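Local coordinates for stress-induced-phosphoprotein 1 (Caenorhabditis elegans, PDB 4GCN) that acts as a co-chaperone that forms a complex with Hsp70 and Hsp90, binds the C-terminal MEEVD peptide of Hsp90 and inhibits its ATPase activity, at residues 40-43 against 44-48; 61-64 against 65-68; 116-119 against 120-123. All coordinates share one frame; numbering follows the deposited sequence.

Contact 1: residues 40-43 against 44-48; sequences SNIT and FYNNK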
loop_
_atom_site.group_PDB
_atom_site.type_symbol
_atom_site.label_atom_id
_atom_site.label_comp_id
_atom_site.label_asym_id
_atom_site.label_seq_id
_atom_site.Cartn_x
_atom_site.Cartn_y
_atom_site.Cartn_z
ATOM N N SER A 40 12.370 -4.706 4.780
ATOM C CA SER A 40 11.951 -3.934 5.929
ATOM C C SER A 40 11.397 -2.565 5.566
ATOM O O SER A 40 11.033 -1.796 6.451
ATOM C CB SER A 40 13.153 -3.737 6.865
ATOM O OG SER A 40 14.067 -2.738 6.393
ATOM N N ASN A 41 11.354 -2.243 4.283
ATOM C CA ASN A 41 10.913 -0.896 3.829
ATOM C C ASN A 41 9.451 -0.899 3.343
ATOM O O ASN A 41 9.084 -1.428 2.265
ATOM C CB ASN A 41 11.865 -0.369 2.779
ATOM C CG ASN A 41 11.588 1.078 2.379
ATOM O OD1 ASN A 41 10.514 1.590 2.594
ATOM N ND2 ASN A 41 12.601 1.747 1.789
ATOM N N ILE A 42 8.600 -0.297 4.159
ATOM C CA ILE A 42 7.155 -0.208 3.870
ATOM C C ILE A 42 6.831 0.340 2.473
ATOM O O ILE A 42 5.880 -0.112 1.849
ATOM C CB ILE A 42 6.419 0.654 4.940
ATOM C CG1 ILE A 42 4.879 0.468 4.855
ATOM C CG2 ILE A 42 6.711 2.179 4.782
ATOM C CD1 ILE A 42 4.113 1.117 6.028
ATOM N N THR A 43 7.599 1.304 2.000
ATOM C CA THR A 43 7.323 1.967 0.724
ATOM C C THR A 43 7.155 0.929 -0.407
ATOM O O THR A 43 6.310 1.094 -1.271
ATOM C CB THR A 43 8.479 2.883 0.321
ATOM O OG1 THR A 43 8.689 3.843 1.349
ATOM C CG2 THR A 43 8.193 3.615 -0.985
ATOM N N PHE A 44 7.912 -0.156 -0.352
ATOM C CA PHE A 44 7.880 -1.126 -1.488
ATOM C C PHE A 44 6.555 -1.868 -1.526
ATOM O O PHE A 44 6.052 -2.229 -2.618
ATOM C CB PHE A 44 9.041 -2.115 -1.436
ATOM C CG PHE A 44 10.401 -1.499 -1.274
ATOM C CD1 PHE A 44 10.691 -0.192 -1.718
ATOM C CD2 PHE A 44 11.419 -2.227 -0.659
ATOM C CE1 PHE A 44 11.946 0.356 -1.524
ATOM C CE2 PHE A 44 12.657 -1.696 -0.481
ATOM C CZ PHE A 44 12.927 -0.394 -0.878
ATOM N N TYR A 45 6.041 -2.171 -0.334
ATOM C CA TYR A 45 4.758 -2.879 -0.172
ATOM C C TYR A 45 3.578 -2.016 -0.562
ATOM O O TYR A 45 2.699 -2.468 -1.365
ATOM C CB TYR A 45 4.623 -3.442 1.231
ATOM C CG TYR A 45 5.727 -4.364 1.600
ATOM C CD1 TYR A 45 5.680 -5.720 1.277
ATOM C CD2 TYR A 45 6.811 -3.925 2.306
ATOM C CE1 TYR A 45 6.683 -6.595 1.658
ATOM C CE2 TYR A 45 7.809 -4.799 2.683
ATOM C CZ TYR A 45 7.741 -6.138 2.342
ATOM O OH TYR A 45 8.735 -6.991 2.697
ATOM N N ASN A 46 3.658 -0.733 -0.229
ATOM C CA ASN A 46 2.652 0.192 -0.645
ATOM C C ASN A 46 2.737 0.396 -2.156
ATOM O O ASN A 46 1.690 0.497 -2.786
ATOM C CB ASN A 46 2.723 1.568 0.047
ATOM C CG ASN A 46 2.208 1.568 1.501
ATOM O OD1 ASN A 46 1.386 0.745 1.871
ATOM N ND2 ASN A 46 2.693 2.539 2.328
ATOM N N ASN A 47 3.953 0.485 -2.736
ATOM C CA ASN A 47 4.033 0.737 -4.190
ATOM C C ASN A 47 3.522 -0.483 -4.948
ATOM O O ASN A 47 2.810 -0.349 -5.897
ATOM C CB ASN A 47 5.466 1.064 -4.608
ATOM C CG ASN A 47 5.913 2.463 -4.213
ATOM O OD1 ASN A 47 6.944 2.900 -4.665
ATOM N ND2 ASN A 47 5.163 3.152 -3.402
ATOM N N LYS A 48 3.785 -1.699 -4.477
ATOM C CA LYS A 48 3.244 -2.878 -5.122
ATOM C C LYS A 48 1.701 -2.939 -5.046
ATOM O O LYS A 48 1.049 -3.279 -6.021
ATOM C CB LYS A 48 3.746 -4.147 -4.482
ATOM C CG LYS A 48 5.057 -4.600 -5.063
ATOM C CD LYS A 48 5.327 -6.046 -4.814
ATOM C CE LYS A 48 4.423 -7.057 -5.494
ATOM N NZ LYS A 48 4.856 -7.670 -6.788
#
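CG of Asn41 is anti to the backbone N (chi1 -173°), and CG of Phe44 sits beside its own backbone N (chi1 -51°). These torsions put CB of Asn41 over one face of the Phe44 ring, 3.9 Å from its centroid, as a CH-pi contact set toward the rim. The amide follows across the ring, with ND2 of Asn41 3.4 Å from CZ of Phe44. The amide and ring planes are 36° apart.

Asn41 is the N-cap residue of helix 42-54. Its OD1 makes the capping bond to N of Thr43 at 3.0 Å, with the donor tilted from the carbonyl plane. Backbone O of Asn41 accepts from N of Phe44 at 3.1 Å and lies 3.4 Å from CD2 of Tyr45. One residue therefore serves two N-H groups of the first turn. Asn47 N donates to Thr43 O at 2.8 Å, and the two side chains run alongside each other. OD1 of Asn47 is hydrogen-bonded to ND2 of Asn16, and Asn47 touches Lys12. This setting is consistent with the carboxylate clamp by which such TPR domains hold the C-terminal carboxylates of chaperone peptides.

This cap opens the first helix of the second predicted TPR repeat. Phe44 packs on Ala34 and Ile35 of helix 24-37 and on Ala8 of helix 3-20. Ile42 and Asn46 face helices 58-74 and 79-95.

Contact 2: residues 61-64 against 65-68; sequences CVQF and CEKA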
loop_
_atom_site.group_PDB
_atom_site.type_symbol
_atom_site.label_atom_id
_atom_site.label_comp_id
_atom_site.label_asym_id
_atom_site.label_seq_id
_atom_site.Cartn_x
_atom_site.Cartn_y
_atom_site.Cartn_z
ATOM N N CYS A 61 -3.845 -6.407 -4.036
ATOM C CA CYS A 61 -3.649 -5.090 -3.434
ATOM C C CYS A 61 -3.819 -5.173 -1.917
ATOM O O CYS A 61 -2.939 -4.757 -1.169
ATOM C CB CYS A 61 -4.593 -4.104 -4.027
ATOM S SG CYS A 61 -4.546 -2.472 -3.311
ATOM N N VAL A 62 -4.942 -5.730 -1.483
ATOM C CA VAL A 62 -5.226 -5.912 -0.068
ATOM C C VAL A 62 -4.113 -6.681 0.610
ATOM O O VAL A 62 -3.695 -6.301 1.694
ATOM C CB VAL A 62 -6.592 -6.615 0.227
ATOM C CG1 VAL A 62 -6.728 -7.049 1.723
ATOM C CG2 VAL A 62 -7.748 -5.755 -0.203
ATOM N N GLN A 63 -3.646 -7.749 -0.024
ATOM C CA GLN A 63 -2.591 -8.604 0.541
ATOM C C GLN A 63 -1.325 -7.806 0.777
ATOM O O GLN A 63 -0.726 -7.891 1.822
ATOM C CB GLN A 63 -2.331 -9.849 -0.350
ATOM C CG GLN A 63 -3.499 -10.820 -0.293
ATOM C CD GLN A 63 -3.657 -11.720 -1.518
ATOM O OE1 GLN A 63 -2.663 -12.105 -2.124
ATOM N NE2 GLN A 63 -4.919 -12.099 -1.850
ATOM N N PHE A 64 -0.998 -6.935 -0.136
ATOM C CA PHE A 64 0.180 -6.113 0.064
ATOM C C PHE A 64 -0.007 -4.969 1.054
ATOM O O PHE A 64 0.959 -4.520 1.669
ATOM C CB PHE A 64 0.797 -5.712 -1.284
ATOM C CG PHE A 64 1.703 -6.794 -1.806
ATOM C CD1 PHE A 64 1.178 -7.966 -2.326
ATOM C CD2 PHE A 64 3.079 -6.711 -1.619
ATOM C CE1 PHE A 64 2.018 -9.021 -2.732
ATOM C CE2 PHE A 64 3.911 -7.750 -2.028
ATOM C CZ PHE A 64 3.388 -8.909 -2.568
ATOM N N CYS A 65 -1.249 -4.489 1.205
ATOM C CA CYS A 65 -1.561 -3.529 2.250
ATOM C C CYS A 65 -1.365 -4.173 3.601
ATOM O O CYS A 65 -0.869 -3.556 4.529
ATOM C CB CYS A 65 -3.013 -3.061 2.103
ATOM S SG CYS A 65 -3.287 -2.032 0.652
ATOM N N GLU A 66 -1.763 -5.400 3.700
ATOM C CA GLU A 66 -1.637 -6.144 4.952
ATOM C C GLU A 66 -0.139 -6.332 5.314
ATOM O O GLU A 66 0.296 -6.193 6.494
ATOM C CB GLU A 66 -2.314 -7.511 4.808
ATOM C CG GLU A 66 -3.854 -7.480 4.751
ATOM C CD GLU A 66 -4.494 -8.813 4.219
ATOM O OE1 GLU A 66 -3.792 -9.758 3.821
ATOM O OE2 GLU A 66 -5.724 -8.939 4.209
ATOM N N LYS A 67 0.639 -6.713 4.315
ATOM C CA LYS A 67 2.108 -6.726 4.437
ATOM C C LYS A 67 2.690 -5.338 4.876
ATOM O O LYS A 67 3.439 -5.284 5.825
ATOM C CB LYS A 67 2.793 -7.235 3.148
ATOM C CG LYS A 67 2.753 -8.738 2.920
ATOM C CD LYS A 67 3.307 -9.039 1.509
ATOM C CE LYS A 67 3.244 -10.486 1.086
ATOM N NZ LYS A 67 3.451 -11.432 2.221
ATOM N N ALA A 68 2.269 -4.235 4.259
ATOM C CA ALA A 68 2.748 -2.928 4.636
ATOM C C ALA A 68 2.501 -2.633 6.110
ATOM O O ALA A 68 3.352 -2.114 6.799
ATOM C CB ALA A 68 2.091 -1.847 3.733
HETATM O O HOH W 1 -0.630 -10.460 3.195
#
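Cys61 to Ala68 form two continuous turns of helix 58-74, with four successive i to i+4 backbone bonds from Cys65 N to Cys61 O through Ala68 N to Phe64 O. This is the second helix of the helix-turn-helix pair in the second predicted TPR repeat.

Phe64 and Lys67 lie alongside each other and point the same way. The aliphatic part of the lysine runs over one ring face, with CD of Lys67 4.0 Å from the centroid of the Phe64 ring, a CH-pi contact only 16° off the ring normal. The Lys67 chain is extended as far as CE and bends only at its last torsion (chi4 -34°). NZ of Lys67 ends 5.7 Å from the centroid of the Phe64 ring, so any cation-pi attraction is weak at most. The ring also meets Tyr52 of helix 42-54, their planes at about 50°. An alanine here would remove the ring and is likely to leave the Lys67 methylenes without their apolar support and to open a gap beside Tyr52.

On another side of the helix, SG of Cys61 and SG of Cys65 are 4.2 Å apart. They are apolar neighbours, not a disulfide, and both cysteines face helix 79-95. Next to them, Val62 crosses the Glu66 side chain, and CG1 of Val62 is 3.3 Å from OE2 of Glu66. The second carboxylate oxygen is bridged to the backbone: one water donates to Gln63 O at 2.9 Å and to Glu66 OE1 at 3.3 Å.

Contact 3: residues 116-119 against 120-123; sequences PELV and KKVK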
loop_
_atom_site.group_PDB
_atom_site.type_symbol
_atom_site.label_atom_id
_atom_site.label_comp_id
_atom_site.label_asym_id
_atom_site.label_seq_id
_atom_site.Cartn_x
_atom_site.Cartn_y
_atom_site.Cartn_z
ATOM N N PRO A 116 -9.155 13.984 7.182
ATOM C CA PRO A 116 -10.475 14.630 7.277
ATOM C C PRO A 116 -11.492 14.214 6.182
ATOM O O PRO A 116 -12.668 14.007 6.466
ATOM C CB PRO A 116 -10.159 16.138 7.189
ATOM C CG PRO A 116 -8.679 16.249 7.162
ATOM C CD PRO A 116 -8.097 14.924 6.799
ATOM N N GLU A 117 -11.047 14.048 4.961
ATOM C CA GLU A 117 -11.909 13.635 3.846
ATOM C C GLU A 117 -12.449 12.212 4.079
ATOM O O GLU A 117 -13.596 11.901 3.829
ATOM C CB GLU A 117 -11.099 13.659 2.553
ATOM C CG GLU A 117 -10.900 15.048 1.962
ATOM C CD GLU A 117 -10.375 14.984 0.538
ATOM O OE1 GLU A 117 -9.154 14.699 0.342
ATOM O OE2 GLU A 117 -11.194 15.220 -0.389
ATOM N N LEU A 118 -11.598 11.343 4.574
ATOM C CA LEU A 118 -12.035 9.952 4.825
ATOM C C LEU A 118 -13.071 9.905 5.908
ATOM O O LEU A 118 -13.960 9.077 5.857
ATOM C CB LEU A 118 -10.830 9.047 5.190
ATOM C CG LEU A 118 -11.039 7.532 5.278
ATOM C CD1 LEU A 118 -11.836 7.022 4.071
ATOM C CD2 LEU A 118 -9.694 6.795 5.505
ATOM N N VAL A 119 -12.956 10.778 6.922
ATOM C CA VAL A 119 -13.967 10.807 7.987
ATOM C C VAL A 119 -15.341 11.012 7.386
ATOM O O VAL A 119 -16.313 10.396 7.807
ATOM C CB VAL A 119 -13.690 11.923 9.061
ATOM C CG1 VAL A 119 -14.857 12.036 10.037
ATOM C CG2 VAL A 119 -12.379 11.647 9.828
ATOM N N LYS A 120 -15.414 11.905 6.401
ATOM C CA LYS A 120 -16.676 12.228 5.781
ATOM C C LYS A 120 -17.169 11.080 4.903
ATOM O O LYS A 120 -18.361 10.686 4.974
ATOM C CB LYS A 120 -16.548 13.513 4.968
ATOM C CG LYS A 120 -16.377 14.785 5.812
ATOM C CD LYS A 120 -16.497 16.060 4.953
ATOM C CE LYS A 120 -16.048 17.324 5.698
ATOM N NZ LYS A 120 -16.307 18.509 4.873
ATOM N N LYS A 121 -16.230 10.517 4.156
ATOM C CA LYS A 121 -16.498 9.372 3.293
ATOM C C LYS A 121 -17.069 8.178 4.080
ATOM O O LYS A 121 -18.009 7.539 3.648
ATOM C CB LYS A 121 -15.231 8.952 2.537
ATOM C CG LYS A 121 -15.320 7.538 1.916
ATOM C CD LYS A 121 -14.338 7.309 0.777
ATOM C CE LYS A 121 -14.359 5.856 0.369
ATOM N NZ LYS A 121 -13.557 5.652 -0.841
ATOM N N VAL A 122 -16.495 7.894 5.237
ATOM C CA VAL A 122 -16.969 6.766 6.057
ATOM C C VAL A 122 -18.363 6.999 6.651
ATOM O O VAL A 122 -19.167 6.065 6.713
ATOM C CB VAL A 122 -15.968 6.444 7.158
ATOM C CG1 VAL A 122 -16.555 5.434 8.116
ATOM C CG2 VAL A 122 -14.676 5.929 6.523
ATOM N N LYS A 123 -18.621 8.224 7.109
ATOM C CA LYS A 123 -19.959 8.561 7.569
ATOM C C LYS A 123 -20.979 8.319 6.427
ATOM O O LYS A 123 -22.003 7.678 6.673
ATOM C CB LYS A 123 -19.995 9.969 8.151
ATOM C CG LYS A 123 -19.623 10.018 9.653
ATOM C CD LYS A 123 -19.006 11.360 10.083
ATOM C CE LYS A 123 -18.214 11.286 11.396
ATOM N NZ LYS A 123 -17.823 12.647 11.877
#
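Pro116 to Lys123 are alpha-helix, and the backbone bonding starts weakly. Lys120 N makes a weak i to i+4 bond to Pro116 O at 3.5 Å and a weak i to i+3 bond to Glu117 O at 3.1 Å. Regular i to i+4 bonds follow: Lys121 N donates to Glu117 O at 3.0 Å, and Val122 N and Lys123 N continue the pattern to Leu118 O and Val119 O. These residues belong to helix 116-126, the last helix of the chain, which follows the final helix pair of the TPR domain and packs on its second member, helix 99-112. Pro116 suits the first turn, since a proline has no N-H to give. OD1 of Asp115, just before it, accepts from the backbone N of Leu118.

The buried side of the helix is built from Leu118 and Val122. CD1 of Leu118 touches CG2 of Val122 at 3.9 Å, the two side chains crossing at a slant. CG2 of Val122 also sits 3.3 Å from Leu118 O. Leu118 packs on Leu110 of helix 99-112, and Val122 on Phe106 and His107.

On another side of the helix, Val119 and Lys123 lie alongside each other and point the same way. The fit of the Lys123 end against CG1 of Val119 is doubtful, because that lysine has more than one conformer.

Lys121 borders the apolar patch. Its CG is anti to the backbone N (chi1 164°), and the chain then runs extended past Leu118, with CG of Lys121 4.1 Å from CD1 of Leu118. The methylenes thus pack on the leucine and on Phe106, while the amine reaches helix 79-95, where NZ of Lys121 is hydrogen-bonded to OE1 of Gln94.

Contacts 1 and 2 are neighbours, with centres 9 Å apart, on the two helices of the second predicted TPR repeat. They meet directly: OD1 of Asn46 is 3.3 Å from CB of Ala68, CD of Lys48 is 3.6 Å from CE2 of Phe64, and Tyr45 packs on Lys67. Contact 3 stands apart on the final helix, about 25 Å from contact 1 and 22 Å from contact 2 between centres, and touches neither. Helix 79-95 lies between them: it meets side chains of both earlier contacts, and its Gln94 binds Lys121. Asn47 of contact 1, with Asn16 and Lys12, is placed consistently with the TPR peptide-binding clamp, far from contact 3.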